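Local coordinates for protein betainyl-CoA thiolase (Pseudomonas putida, PDB 2HLJ) that probably acts on betainyl-CoA as a thioesterase or acyltransferase of the hotdog-fold superfamily, at residues His22-Asp25 with Ala26-Leu29. Numbering follows the deposited sequence.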
loop_
_atom_site.group_PDB
_atom_site.type_symbol
_atom_site.label_atom_id
_atom_site.label_comp_id
_atom_site.label_asym_id
_atom_site.label_seq_id
_atom_site.Cartn_x
_atom_site.Cartn_y
_atom_site.Cartn_z
ATOM N N HIS A 22 5.063 -14.973 7.304
ATOM C CA HIS A 22 5.520 -13.630 6.917
ATOM C C HIS A 22 4.393 -12.620 6.767
ATOM O O HIS A 22 3.351 -12.904 6.180
ATOM C CB HIS A 22 6.314 -13.682 5.638
ATOM C CG HIS A 22 7.626 -14.371 5.796
ATOM N ND1 HIS A 22 8.222 -15.075 4.778
ATOM C CD2 HIS A 22 8.423 -14.524 6.881
ATOM C CE1 HIS A 22 9.348 -15.603 5.219
ATOM N NE2 HIS A 22 9.501 -15.273 6.486
ATOM N N LEU A 23 4.643 -11.426 7.293
ATOM C CA LEU A 23 3.726 -10.310 7.210
ATOM C C LEU A 23 3.342 -10.070 5.738
ATOM O O LEU A 23 4.212 -9.877 4.874
ATOM C CB LEU A 23 4.385 -9.078 7.831
ATOM C CG LEU A 23 3.556 -7.787 7.949
ATOM C CD1 LEU A 23 2.294 -8.016 8.747
ATOM C CD2 LEU A 23 4.389 -6.690 8.547
ATOM N N ARG A 24 2.038 -10.103 5.457
ATOM C CA ARG A 24 1.520 -9.790 4.106
ATOM C C ARG A 24 1.734 -8.310 3.782
ATOM O O ARG A 24 1.664 -7.451 4.685
ATOM C CB ARG A 24 0.033 -10.178 4.007
ATOM C CG ARG A 24 -0.626 -9.791 2.670
ATOM C CD ARG A 24 -2.114 -10.031 2.712
ATOM N NE ARG A 24 -2.437 -11.449 2.802
ATOM C CZ ARG A 24 -2.423 -12.274 1.756
ATOM N NH1 ARG A 24 -2.086 -11.846 0.521
ATOM N NH2 ARG A 24 -2.729 -13.545 1.954
ATOM N N ASP A 25 2.000 -8.019 2.507
ATOM C CA ASP A 25 2.334 -6.678 2.028
ATOM C C ASP A 25 1.331 -5.618 2.495
ATOM O O ASP A 25 1.726 -4.532 2.953
ATOM C CB ASP A 25 2.458 -6.637 0.476
ATOM C CG ASP A 25 1.236 -7.246 -0.274
ATOM O OD1 ASP A 25 0.177 -7.631 0.327
ATOM O OD2 ASP A 25 1.374 -7.377 -1.497
ATOM N N ALA A 26 0.039 -5.946 2.446
ATOM C CA ALA A 26 -0.976 -4.938 2.781
ATOM C C ALA A 26 -0.952 -4.547 4.269
ATOM O O ALA A 26 -1.354 -3.438 4.651
ATOM C CB ALA A 26 -2.351 -5.426 2.379
ATOM N N PHE A 27 -0.494 -5.473 5.108
ATOM C CA PHE A 27 -0.508 -5.266 6.544
ATOM C C PHE A 27 0.691 -4.429 6.993
ATOM O O PHE A 27 0.631 -3.815 8.059
ATOM C CB PHE A 27 -0.649 -6.581 7.313
ATOM C CG PHE A 27 -2.023 -7.211 7.189
ATOM C CD1 PHE A 27 -3.147 -6.515 7.563
ATOM C CD2 PHE A 27 -2.184 -8.486 6.658
ATOM C CE1 PHE A 27 -4.414 -7.079 7.420
ATOM C CE2 PHE A 27 -3.426 -9.045 6.505
ATOM C CZ PHE A 27 -4.547 -8.334 6.890
ATOM N N TYR A 28 1.753 -4.353 6.186
ATOM C CA TYR A 28 2.778 -3.307 6.446
ATOM C C TYR A 28 2.095 -1.945 6.309
ATOM O O TYR A 28 2.236 -1.080 7.176
ATOM C CB TYR A 28 3.907 -3.330 5.446
ATOM C CG TYR A 28 4.904 -4.465 5.421
ATOM C CD1 TYR A 28 4.575 -5.687 4.872
ATOM C CD2 TYR A 28 6.236 -4.262 5.818
ATOM C CE1 TYR A 28 5.499 -6.690 4.790
ATOM C CE2 TYR A 28 7.183 -5.263 5.723
ATOM C CZ TYR A 28 6.806 -6.488 5.198
ATOM O OH TYR A 28 7.722 -7.525 5.073
ATOM N N LEU A 29 1.316 -1.776 5.234
ATOM C CA LEU A 29 0.543 -0.542 5.018
ATOM C C LEU A 29 -0.533 -0.291 6.071
ATOM O O LEU A 29 -0.765 0.852 6.424
ATOM C CB LEU A 29 -0.037 -0.464 3.596
ATOM C CG LEU A 29 -0.376 0.930 3.059
ATOM C CD1 LEU A 29 0.876 1.807 2.789
ATOM C CD2 LEU A 29 -1.193 0.809 1.747
HETATM O O HOH W 1 6.866 -10.077 5.424
#
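Leu23 lays its CD2 methyl over the centre of the Tyr28 ring, 3.8 Å from the ring centroid and only 9° off the normal: a CH-pi contact five residues along the chain. Leu23 CG stands anti to its own N (chi1 -176°), which turns the isobutyl group back toward helix 25-43; the other methyl, CD1, meets Phe27 CB at 3.6 Å. The Leu23 carbonyl O and Tyr28 OH share water 1, which donates to each at 2.7 Å, and the hydroxyl is also hydrogen-bonded to His68 O. A phenylalanine here in place of Tyr28 would probably leave water 1 and His68 O without their phenolic partner.

Next along, Arg24 O accepts from Phe27 N at 3.0 Å and more weakly from Tyr28 N. Arg24 CB rests obliquely on Phe27 CD2, 3.8 Å away, while the guanidinium reaches the second subunit, with a salt bridge to its Asp37 and a hydrogen bond to its Ser33. Asp25 folds its OD1 back onto Ala26 N in a weak, bent bond of 2.7 Å; this carboxylate likewise bonds to Ser33 and Thr59 of that subunit. Leu23 and the two aromatic rings thus knit the turn to the start of the hotdog helix, whereas the polar ends of Arg24 and Asp25 bond to the dimer partner, whose Phe58 also touches Tyr28.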